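Local coordinates for protein pertussis toxin-like subunit ArtA (Escherichia coli, PDB 4Z9D) that probably transfers ADP-ribose from NAD to trimeric G proteins, as the catalytic A subunit of a pertussis-like AB5 toxin, at residues E17-G22 against P149-A154; N31-L36 against G107-M112; T55-T60 against L77-I82. The protein carries 2 engineered substitutions. One frame throughout, in Å; residues are numbered along the deposited sequence.

The three contacts lie one within another along the chain: 55-60 and 77-82 of contact 3 fall between the segments of contact 2, and these in turn between those of contact 1. Contacts 1 and 3 have centres about 14 Å apart and reach the same antiparallel sheet, formed by strands 6-11, 77-83, 130-139 and 144-152; Ile18 and Phe19 of helix 15-21 pack directly on Tyr80 of strand 77-83. Contact 2, which joins helices 32-37 and 107-112, lies on the opposite side of the chain's centre from contact 1, about 30 Å away and 20 Å from contact 3, centre to centre. NAD touches contact 2 and lies near contact 3, whereas contact 1 packs helix 15-21 on outermost strand 144-152.

Contact 1: residues E17-G22 against P149-A154; sequences EIFRDG and PGTTNA
Phe19 of helix 15-21 lies flat against Asn153, joining a helix to the end of edge strand 144-152 in the antiparallel sheet of this ADP-ribosyltransferase fold. The amide and the ring planes are only 7° apart, and the two side chains run past each other in opposite directions, so the amide stacks over the inner part of the ring while CB covers its middle. CB of Asn153 stands 3.5 Å from the ring centroid, almost exactly on the ring normal, which makes a CH-pi contact. Farther along, CG of Asn153 comes 3.7 Å from CG of Phe19, and OD1 of Asn153 approaches CB of Phe19 at 3.8 Å. A trans first torsion in Asn153 (chi1 179°) carries the amide back over the root of the phenyl group, whereas chi1 -75° in Phe19 swings the ring out from the helix toward the strand. The amide is fixed by bonds beyond the contact: ND2 of Asn153 gives to the carbonyl of Ile130, and OD1 accepts from the N-H of Arg155. The phenyl group also packs on Ile130 and Ala133 of strand 130-139 and on Tyr80, seating the helix on the sheet. Thr151 reaches the outer end of the ring, where its CG2 lies 3.9 Å from CE1 of Phe19, and the carbonyl O of Thr151 meets CZ of Phe19 at the ring edge, 3.7 Å away.

Contact 2: residues N31-L36 against G107-M112; sequences NLQQHL and GFERIM. With NAD (nicotinamide-adenine-dinucleotide), chain F.
Gln33 and Glu109 meet with their side chains crossing at about a right angle, the one reaching from helix 32-37 and the other from helix 107-112. Both are extended beyond CG, and the amide and carboxylate planes are turned 42° against each other. The amide atom modelled as OE1 of Gln33 sits symmetrically before the carboxylate, 2.8 Å from OE1 and 2.8 Å from OE2 of Glu109; the amide is probably turned over in the model, which leaves the identity of that atom doubtful. Beside it, CG of Gln33 comes 3.4 Å from OE2 of Glu109. In Glu109 chi1 is -71°, which places CG opposite the carbonyl carbon and sends the carboxylate across the gap between the helices. The carboxylate has clear partners of its own: OE1 accepts from the backbone N of Ser106, just before its own helix, and OE2 forms a salt bridge with NE of Arg37. Those links would be expected to stabilise the negative charge. At the start of the other helix Asn31 is the N-cap: its OD1 takes the N-H of Gln34 at 3.0 Å in a nearly straight bond (169°), although the donor stands above the carbonyl plane. One turn on, the helix meets the ligand: the carbonyl O of Leu36 is 3.1 Å from O3D of NAD, and NE2 of His35 is 3.5 Å from O2D of NAD. His35 is set by Ser48, bonded to its ND1, and by an edge-to-face pairing with Phe50. Helix 32-37 thus contributes His35 and Leu36 to the NAD pocket of this ADP-ribosyltransferase-type fold.

Contact 3: residues T55-T60 against L77-I82; sequences TSLIET and LYRYRI
The guanidinium of Arg79 receives Leu57 on one face and a water at its edge. CD1 of Leu57 stands 3.4 Å from NE and 3.6 Å from CZ of Arg79, above the plane but shifted toward the rim, and the water lies in plane, accepting from NH1 of Arg79 at 2.9 Å. That same water gives a hydrogen bond of 2.7 Å to OG1 of Thr60, bridging strand and helix. Thr60 also touches the aliphatic part of the arginine, crossing it at about a right angle, with OG1 3.3 Å from CD of Arg79. Its hydroxyl is settled by its own helix: chi1 of 65° sets OG1 to give its proton to a lone pair of the carbonyl O of Leu57, in the carbonyl plane, which leaves the oxygen to accept from the water. Arg79 extends from the strand and bends at chi3 (67°), which lays the guanidinium beneath the leucine methyl; there NH2 forms a salt bridge with Asp147, and Tyr8 of strand 6-11 touches the arginine side chain. Ser56, the N-cap just before helix 57-68, accepts at OG from N of Glu59 at 3.0 Å. The contact joins strand 77-83 of the four-stranded antiparallel sheet to helix 57-68, and the side chain of Thr60 is about 6 Å from the bound NAD, an arrangement in keeping with the pertussis toxin-like ADP-ribosyltransferase fold.

Contact 1: residues E17-G22 against P149-A154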
loop_
_atom_site.group_PDB
_atom_site.type_symbol
_atom_site.label_atom_id
_atom_site.label_comp_id
_atom_site.label_asym_id
_atom_site.label_seq_id
_atom_site.Cartn_x
_atom_site.Cartn_y
_atom_site.Cartn_z
ATOM N N GLU A 17 -16.601 4.878 -3.415
ATOM C CA GLU A 17 -15.702 5.293 -4.480
ATOM C C GLU A 17 -14.734 4.173 -4.866
ATOM O O GLU A 17 -14.565 3.841 -6.045
ATOM C CB GLU A 17 -14.929 6.538 -4.053
ATOM C CG GLU A 17 -13.972 7.046 -5.107
ATOM C CD GLU A 17 -13.070 8.138 -4.588
ATOM O OE1 GLU A 17 -13.364 8.675 -3.500
ATOM O OE2 GLU A 17 -12.084 8.480 -5.281
ATOM N N ILE A 18 -14.086 3.614 -3.849
ATOM C CA ILE A 18 -13.014 2.653 -4.043
ATOM C C ILE A 18 -13.497 1.300 -4.580
ATOM O O ILE A 18 -12.843 0.721 -5.439
ATOM C CB ILE A 18 -12.222 2.479 -2.729
ATOM C CG1 ILE A 18 -11.587 3.819 -2.323
ATOM C CG2 ILE A 18 -11.152 1.427 -2.869
ATOM C CD1 ILE A 18 -10.695 4.442 -3.432
ATOM N N PHE A 19 -14.642 0.805 -4.120
ATOM C CA PHE A 19 -15.143 -0.475 -4.630
ATOM C C PHE A 19 -15.456 -0.367 -6.117
ATOM O O PHE A 19 -15.310 -1.334 -6.878
ATOM C CB PHE A 19 -16.407 -0.909 -3.898
ATOM C CG PHE A 19 -16.170 -1.433 -2.508
ATOM C CD1 PHE A 19 -17.246 -1.684 -1.675
ATOM C CD2 PHE A 19 -14.883 -1.656 -2.023
ATOM C CE1 PHE A 19 -17.057 -2.154 -0.391
ATOM C CE2 PHE A 19 -14.691 -2.143 -0.742
ATOM C CZ PHE A 19 -15.783 -2.385 0.076
ATOM N N ARG A 20 -15.843 0.838 -6.522
ATOM C CA ARG A 20 -16.271 1.088 -7.888
ATOM C C ARG A 20 -15.039 1.316 -8.752
ATOM O O ARG A 20 -14.875 0.687 -9.797
ATOM C CB ARG A 20 -17.178 2.322 -7.952
ATOM C CG ARG A 20 -17.651 2.678 -9.356
ATOM C CD ARG A 20 -17.725 4.184 -9.531
ATOM N NE ARG A 20 -18.560 4.865 -8.561
ATOM C CZ ARG A 20 -18.243 6.046 -8.040
ATOM N NH1 ARG A 20 -19.040 6.624 -7.151
ATOM N NH2 ARG A 20 -17.097 6.624 -8.369
ATOM N N ASP A 21 -14.173 2.214 -8.291
ATOM C CA ASP A 21 -13.052 2.714 -9.091
ATOM C C ASP A 21 -11.717 2.019 -8.865
ATOM O O ASP A 21 -10.820 2.112 -9.704
ATOM C CB ASP A 21 -12.859 4.205 -8.819
ATOM C CG ASP A 21 -14.061 5.027 -9.213
ATOM O OD1 ASP A 21 -14.864 4.523 -10.010
ATOM O OD2 ASP A 21 -14.210 6.163 -8.711
ATOM N N GLY A 22 -11.582 1.322 -7.742
ATOM C CA GLY A 22 -10.292 0.769 -7.376
ATOM C C GLY A 22 -9.334 1.875 -6.977
ATOM O O GLY A 22 -9.758 2.999 -6.691
ATOM N N PRO A 149 -17.257 -0.036 11.495
ATOM C CA PRO A 149 -18.127 -0.825 10.616
ATOM C C PRO A 149 -17.377 -1.383 9.411
ATOM O O PRO A 149 -16.561 -0.679 8.810
ATOM C CB PRO A 149 -19.181 0.186 10.154
ATOM C CG PRO A 149 -19.112 1.305 11.143
ATOM C CD PRO A 149 -17.685 1.368 11.590
ATOM N N GLY A 150 -17.682 -2.621 9.044
ATOM C CA GLY A 150 -17.063 -3.223 7.883
ATOM C C GLY A 150 -18.052 -3.221 6.739
ATOM O O GLY A 150 -19.266 -3.220 6.957
ATOM N N THR A 151 -17.530 -3.240 5.516
ATOM C CA THR A 151 -18.361 -3.282 4.328
ATOM C C THR A 151 -17.781 -4.297 3.357
ATOM O O THR A 151 -16.580 -4.291 3.118
ATOM C CB THR A 151 -18.419 -1.910 3.636
ATOM O OG1 THR A 151 -18.632 -0.872 4.602
ATOM C CG2 THR A 151 -19.517 -1.890 2.604
ATOM N N THR A 152 -18.633 -5.140 2.775
ATOM C CA THR A 152 -18.173 -6.136 1.812
ATOM C C THR A 152 -18.384 -5.630 0.393
ATOM O O THR A 152 -19.391 -4.999 0.105
ATOM C CB THR A 152 -18.905 -7.496 1.997
ATOM O OG1 THR A 152 -18.567 -8.041 3.277
ATOM C CG2 THR A 152 -18.502 -8.491 0.914
ATOM N N ASN A 153 -17.409 -5.861 -0.476
ATOM C CA ASN A 153 -17.524 -5.472 -1.866
ATOM C C ASN A 153 -18.244 -6.587 -2.614
ATOM O O ASN A 153 -17.681 -7.661 -2.825
ATOM C CB ASN A 153 -16.142 -5.216 -2.468
ATOM C CG ASN A 153 -16.210 -4.820 -3.927
ATOM O OD1 ASN A 153 -17.292 -4.542 -4.444
ATOM N ND2 ASN A 153 -15.055 -4.782 -4.599
ATOM N N ALA A 154 -19.500 -6.354 -2.986
ATOM C CA ALA A 154 -20.263 -7.383 -3.690
ATOM C C ALA A 154 -19.703 -7.683 -5.076
ATOM O O ALA A 154 -19.976 -8.747 -5.641
ATOM C CB ALA A 154 -21.726 -6.979 -3.797
#

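Contact 2: residues N31-L36 against G107-M112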
loop_
_atom_site.group_PDB
_atom_site.type_symbol
_atom_site.label_atom_id
_atom_site.label_comp_id
_atom_site.label_asym_id
_atom_site.label_seq_id
_atom_site.Cartn_x
_atom_site.Cartn_y
_atom_site.Cartn_z
ATOM N N ASN A 31 10.684 5.752 -9.659
ATOM C CA ASN A 31 11.795 5.821 -8.710
ATOM C C ASN A 31 11.341 5.203 -7.401
ATOM O O ASN A 31 10.635 5.854 -6.620
ATOM C CB ASN A 31 12.254 7.272 -8.492
ATOM C CG ASN A 31 13.508 7.373 -7.619
ATOM O OD1 ASN A 31 13.655 6.658 -6.627
ATOM N ND2 ASN A 31 14.426 8.255 -8.005
ATOM N N LEU A 32 11.726 3.948 -7.175
ATOM C CA LEU A 32 11.229 3.200 -6.020
ATOM C C LEU A 32 11.691 3.801 -4.692
ATOM O O LEU A 32 10.922 3.862 -3.742
ATOM C CB LEU A 32 11.659 1.722 -6.107
ATOM C CG LEU A 32 11.103 0.751 -5.053
ATOM C CD1 LEU A 32 9.591 0.650 -5.140
ATOM C CD2 LEU A 32 11.722 -0.631 -5.201
ATOM N N GLN A 33 12.939 4.253 -4.616
ATOM C CA GLN A 33 13.424 4.819 -3.358
ATOM C C GLN A 33 12.642 6.072 -2.968
ATOM O O GLN A 33 12.347 6.291 -1.799
ATOM C CB GLN A 33 14.915 5.119 -3.427
ATOM C CG GLN A 33 15.510 5.294 -2.035
ATOM C CD GLN A 33 16.999 5.027 -1.989
ATOM O OE1 GLN A 33 17.664 5.280 -0.977
ATOM N NE2 GLN A 33 17.534 4.521 -3.088
ATOM N N GLN A 34 12.344 6.901 -3.965
ATOM C CA GLN A 34 11.494 8.073 -3.807
ATOM C C GLN A 34 10.132 7.693 -3.238
ATOM O O GLN A 34 9.628 8.310 -2.302
ATOM C CB GLN A 34 11.312 8.746 -5.169
ATOM C CG GLN A 34 11.322 10.240 -5.179
ATOM C CD GLN A 34 11.668 10.760 -6.557
ATOM O OE1 GLN A 34 10.792 10.929 -7.398
ATOM N NE2 GLN A 34 12.956 10.994 -6.801
ATOM N N HIS A 35 9.522 6.670 -3.821
ATOM C CA HIS A 35 8.230 6.217 -3.336
ATOM C C HIS A 35 8.300 5.735 -1.881
ATOM O O HIS A 35 7.480 6.120 -1.043
ATOM C CB HIS A 35 7.695 5.104 -4.226
ATOM C CG HIS A 35 6.478 4.447 -3.670
ATOM N ND1 HIS A 35 5.215 4.997 -3.779
ATOM C CD2 HIS A 35 6.331 3.304 -2.956
ATOM C CE1 HIS A 35 4.344 4.212 -3.167
ATOM N NE2 HIS A 35 4.991 3.174 -2.673
ATOM N N LEU A 36 9.286 4.893 -1.589
ATOM C CA LEU A 36 9.395 4.278 -0.278
ATOM C C LEU A 36 9.641 5.321 0.820
ATOM O O LEU A 36 9.232 5.126 1.972
ATOM C CB LEU A 36 10.499 3.219 -0.271
ATOM C CG LEU A 36 10.283 1.978 -1.151
ATOM C CD1 LEU A 36 11.513 1.093 -1.109
ATOM C CD2 LEU A 36 9.063 1.199 -0.701
ATOM N N GLY A 107 21.390 2.891 6.282
ATOM C CA GLY A 107 21.116 1.993 7.386
ATOM C C GLY A 107 19.693 2.178 7.875
ATOM O O GLY A 107 19.029 1.208 8.252
ATOM N N PHE A 108 19.222 3.423 7.859
ATOM C CA PHE A 108 17.888 3.726 8.357
ATOM C C PHE A 108 16.815 3.152 7.438
ATOM O O PHE A 108 15.801 2.629 7.905
ATOM C CB PHE A 108 17.686 5.228 8.520
ATOM C CG PHE A 108 16.306 5.597 8.996
ATOM C CD1 PHE A 108 15.373 6.118 8.114
ATOM C CD2 PHE A 108 15.930 5.389 10.315
ATOM C CE1 PHE A 108 14.098 6.445 8.536
ATOM C CE2 PHE A 108 14.657 5.723 10.752
ATOM C CZ PHE A 108 13.738 6.247 9.861
ATOM N N GLU A 109 17.006 3.304 6.134
ATOM C CA GLU A 109 16.065 2.744 5.163
ATOM C C GLU A 109 15.942 1.230 5.310
ATOM O O GLU A 109 14.836 0.679 5.256
ATOM C CB GLU A 109 16.493 3.116 3.746
ATOM C CG GLU A 109 16.295 4.595 3.439
ATOM C CD GLU A 109 16.779 4.985 2.056
ATOM O OE1 GLU A 109 17.956 4.701 1.743
ATOM O OE2 GLU A 109 15.991 5.590 1.290
ATOM N N ARG A 110 17.072 0.556 5.514
ATOM C CA ARG A 110 17.051 -0.901 5.591
ATOM C C ARG A 110 16.369 -1.365 6.866
ATOM O O ARG A 110 15.701 -2.399 6.871
ATOM C CB ARG A 110 18.465 -1.474 5.475
ATOM C CG ARG A 110 19.138 -1.100 4.152
ATOM C CD ARG A 110 20.168 -2.116 3.698
ATOM N NE ARG A 110 20.719 -1.765 2.388
ATOM C CZ ARG A 110 20.409 -2.391 1.258
ATOM N NH1 ARG A 110 20.959 -2.008 0.110
ATOM N NH2 ARG A 110 19.548 -3.399 1.274
ATOM N N ILE A 111 16.529 -0.604 7.944
ATOM C CA ILE A 111 15.796 -0.901 9.174
ATOM C C ILE A 111 14.280 -0.779 8.956
ATOM O O ILE A 111 13.508 -1.601 9.440
ATOM C CB ILE A 111 16.256 0.015 10.328
ATOM C CG1 ILE A 111 17.528 -0.565 10.952
ATOM C CG2 ILE A 111 15.190 0.135 11.408
ATOM C CD1 ILE A 111 18.168 0.334 11.955
ATOM N N MET A 112 13.864 0.230 8.207
ATOM C CA MET A 112 12.448 0.441 7.926
ATOM C C MET A 112 11.848 -0.680 7.055
ATOM O O MET A 112 10.638 -0.931 7.115
ATOM C CB MET A 112 12.253 1.805 7.248
ATOM C CG MET A 112 12.465 3.007 8.185
ATOM S SD MET A 112 11.201 3.094 9.482
ATOM C CE MET A 112 9.757 3.542 8.509
HETATM P PA NAD F . -0.685 8.029 -0.962
HETATM O O1A NAD F . -0.864 6.881 -1.889
HETATM O O2A NAD F . -0.264 9.347 -1.501
HETATM O O5B NAD F . -2.076 8.180 -0.126
HETATM C C5B NAD F . -2.345 9.235 0.812
HETATM C C4B NAD F . -3.727 9.826 0.463
HETATM O O4B NAD F . -3.675 10.514 -0.823
HETATM C C3B NAD F . -4.705 8.713 0.235
HETATM O O3B NAD F . -5.158 8.234 1.539
HETATM C C2B NAD F . -5.787 9.483 -0.466
HETATM O O2B NAD F . -6.313 10.429 0.449
HETATM C C1B NAD F . -4.948 10.265 -1.489
HETATM N N9A NAD F . -4.545 9.583 -2.769
HETATM C C8A NAD F . -3.673 8.617 -3.056
HETATM N N7A NAD F . -3.687 8.430 -4.378
HETATM C C5A NAD F . -4.552 9.293 -4.918
HETATM C C6A NAD F . -4.936 9.522 -6.188
HETATM N N6A NAD F . -4.371 8.769 -7.129
HETATM N N1A NAD F . -5.846 10.457 -6.505
HETATM C C2A NAD F . -6.399 11.217 -5.476
HETATM N N3A NAD F . -5.987 10.961 -4.160
HETATM C C4A NAD F . -5.074 10.007 -3.915
HETATM O O3 NAD F . 0.353 7.634 0.161
HETATM P PN NAD F . 0.310 6.222 0.966
HETATM O O1N NAD F . -0.128 5.117 0.070
HETATM O O2N NAD F . -0.350 6.438 2.272
HETATM O O5D NAD F . 1.876 6.037 1.179
HETATM C C5D NAD F . 2.682 7.035 1.818
HETATM C C4D NAD F . 3.902 6.370 2.466
HETATM O O4D NAD F . 3.345 5.288 3.289
HETATM C C3D NAD F . 4.817 5.711 1.417
HETATM O O3D NAD F . 6.166 5.641 1.893
HETATM C C2D NAD F . 4.226 4.315 1.411
HETATM O O2D NAD F . 5.154 3.356 0.856
HETATM C C1D NAD F . 3.971 4.055 2.891
HETATM N N1N NAD F . 3.039 2.882 3.045
HETATM C C2N NAD F . 1.635 3.074 3.023
HETATM C C3N NAD F . 0.738 2.009 3.120
HETATM C C7N NAD F . -0.655 2.215 3.113
HETATM O O7N NAD F . -1.442 1.188 3.492
HETATM N N7N NAD F . -1.123 3.423 2.786
HETATM C C4N NAD F . 1.254 0.721 3.236
HETATM C C5N NAD F . 2.632 0.513 3.264
HETATM C C6N NAD F . 3.530 1.570 3.159
#

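Contact 3: residues T55-T60 against L77-I82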
loop_
_atom_site.group_PDB
_atom_site.type_symbol
_atom_site.label_atom_id
_atom_site.label_comp_id
_atom_site.label_asym_id
_atom_site.label_seq_id
_atom_site.Cartn_x
_atom_site.Cartn_y
_atom_site.Cartn_z
ATOM N N THR A 55 1.397 -6.551 3.768
ATOM C CA THR A 55 0.828 -7.853 4.110
ATOM C C THR A 55 0.390 -7.908 5.568
ATOM O O THR A 55 -0.327 -8.828 5.975
ATOM C CB THR A 55 1.819 -8.997 3.879
ATOM O OG1 THR A 55 3.010 -8.762 4.640
ATOM C CG2 THR A 55 2.161 -9.125 2.394
ATOM N N SER A 56 0.842 -6.933 6.352
ATOM C CA SER A 56 0.702 -6.968 7.808
ATOM C C SER A 56 -0.460 -6.144 8.375
ATOM O O SER A 56 -0.468 -4.915 8.296
ATOM C CB SER A 56 2.018 -6.508 8.442
ATOM O OG SER A 56 1.889 -6.282 9.836
ATOM N N LEU A 57 -1.433 -6.839 8.959
ATOM C CA LEU A 57 -2.560 -6.211 9.628
ATOM C C LEU A 57 -2.071 -5.318 10.764
ATOM O O LEU A 57 -2.552 -4.195 10.956
ATOM C CB LEU A 57 -3.499 -7.284 10.186
ATOM C CG LEU A 57 -4.656 -6.791 11.052
ATOM C CD1 LEU A 57 -5.638 -5.983 10.211
ATOM C CD2 LEU A 57 -5.365 -7.944 11.756
ATOM N N ILE A 58 -1.066 -5.811 11.473
ATOM C CA ILE A 58 -0.497 -5.076 12.593
ATOM C C ILE A 58 0.056 -3.749 12.110
ATOM O O ILE A 58 -0.164 -2.710 12.744
ATOM C CB ILE A 58 0.604 -5.892 13.293
ATOM C CG1 ILE A 58 -0.045 -6.996 14.126
ATOM C CG2 ILE A 58 1.473 -4.985 14.165
ATOM C CD1 ILE A 58 0.885 -8.125 14.501
ATOM N N GLU A 59 0.765 -3.782 10.981
ATOM C CA GLU A 59 1.296 -2.564 10.375
ATOM C C GLU A 59 0.219 -1.564 9.981
ATOM O O GLU A 59 0.455 -0.360 10.057
ATOM C CB GLU A 59 2.157 -2.881 9.144
ATOM C CG GLU A 59 3.549 -3.422 9.490
ATOM C CD GLU A 59 4.448 -3.607 8.270
ATOM O OE1 GLU A 59 3.984 -3.326 7.140
ATOM O OE2 GLU A 59 5.620 -4.026 8.448
ATOM N N THR A 60 -0.947 -2.032 9.532
ATOM C CA THR A 60 -1.997 -1.089 9.116
ATOM C C THR A 60 -2.461 -0.176 10.257
ATOM O O THR A 60 -2.727 1.008 10.028
ATOM C CB THR A 60 -3.235 -1.793 8.541
ATOM O OG1 THR A 60 -3.882 -2.571 9.559
ATOM C CG2 THR A 60 -2.835 -2.677 7.379
ATOM N N LEU A 77 -10.369 7.090 7.951
ATOM C CA LEU A 77 -9.466 6.173 7.293
ATOM C C LEU A 77 -10.143 4.821 7.236
ATOM O O LEU A 77 -10.913 4.460 8.127
ATOM C CB LEU A 77 -8.136 6.068 8.033
ATOM C CG LEU A 77 -7.264 7.309 8.027
ATOM C CD1 LEU A 77 -6.051 7.081 8.918
ATOM C CD2 LEU A 77 -6.849 7.594 6.601
ATOM N N TYR A 78 -9.861 4.084 6.172
ATOM C CA TYR A 78 -10.395 2.748 5.981
ATOM C C TYR A 78 -9.231 1.796 5.754
ATOM O O TYR A 78 -8.218 2.179 5.167
ATOM C CB TYR A 78 -11.351 2.700 4.782
ATOM C CG TYR A 78 -12.526 3.654 4.882
ATOM C CD1 TYR A 78 -13.773 3.210 5.280
ATOM C CD2 TYR A 78 -12.383 4.999 4.548
ATOM C CE1 TYR A 78 -14.847 4.067 5.351
ATOM C CE2 TYR A 78 -13.455 5.871 4.621
ATOM C CZ TYR A 78 -14.686 5.398 5.027
ATOM O OH TYR A 78 -15.764 6.257 5.105
ATOM N N ARG A 79 -9.365 0.565 6.230
ATOM C CA ARG A 79 -8.430 -0.488 5.865
ATOM C C ARG A 79 -9.091 -1.355 4.808
ATOM O O ARG A 79 -10.133 -1.950 5.068
ATOM C CB ARG A 79 -8.043 -1.336 7.084
ATOM C CG ARG A 79 -6.977 -2.386 6.796
ATOM C CD ARG A 79 -6.700 -3.267 7.990
ATOM N NE ARG A 79 -7.844 -4.110 8.338
ATOM C CZ ARG A 79 -8.556 -4.005 9.456
ATOM N NH1 ARG A 79 -8.240 -3.100 10.366
ATOM N NH2 ARG A 79 -9.570 -4.827 9.672
ATOM N N TYR A 80 -8.505 -1.405 3.619
ATOM C CA TYR A 80 -9.013 -2.258 2.552
ATOM C C TYR A 80 -8.239 -3.564 2.491
ATOM O O TYR A 80 -7.012 -3.568 2.611
ATOM C CB TYR A 80 -8.923 -1.533 1.203
ATOM C CG TYR A 80 -9.884 -0.389 1.065
ATOM C CD1 TYR A 80 -11.157 -0.594 0.536
ATOM C CD2 TYR A 80 -9.531 0.892 1.467
ATOM C CE1 TYR A 80 -12.045 0.450 0.405
ATOM C CE2 TYR A 80 -10.420 1.940 1.361
ATOM C CZ TYR A 80 -11.673 1.714 0.822
ATOM O OH TYR A 80 -12.561 2.759 0.698
ATOM N N ARG A 81 -8.951 -4.673 2.318
ATOM C CA ARG A 81 -8.288 -5.947 2.074
ATOM C C ARG A 81 -8.345 -6.234 0.593
ATOM O O ARG A 81 -9.399 -6.117 -0.020
ATOM C CB ARG A 81 -8.935 -7.095 2.848
ATOM C CG ARG A 81 -8.030 -8.317 2.854
ATOM C CD ARG A 81 -8.731 -9.581 3.325
ATOM N NE ARG A 81 -9.468 -9.414 4.574
ATOM C CZ ARG A 81 -9.169 -10.025 5.719
ATOM N NH1 ARG A 81 -8.120 -10.836 5.802
ATOM N NH2 ARG A 81 -9.925 -9.820 6.790
ATOM N N ILE A 82 -7.210 -6.616 0.018
ATOM C CA ILE A 82 -7.091 -6.686 -1.434
ATOM C C ILE A 82 -6.462 -7.987 -1.899
ATOM O O ILE A 82 -5.448 -8.409 -1.362
ATOM C CB ILE A 82 -6.228 -5.514 -1.972
ATOM C CG1 ILE A 82 -6.707 -4.164 -1.423
ATOM C CG2 ILE A 82 -6.176 -5.503 -3.517
ATOM C CD1 ILE A 82 -5.683 -3.043 -1.606
HETATM O O HOH W 1 -6.002 -1.342 10.631
#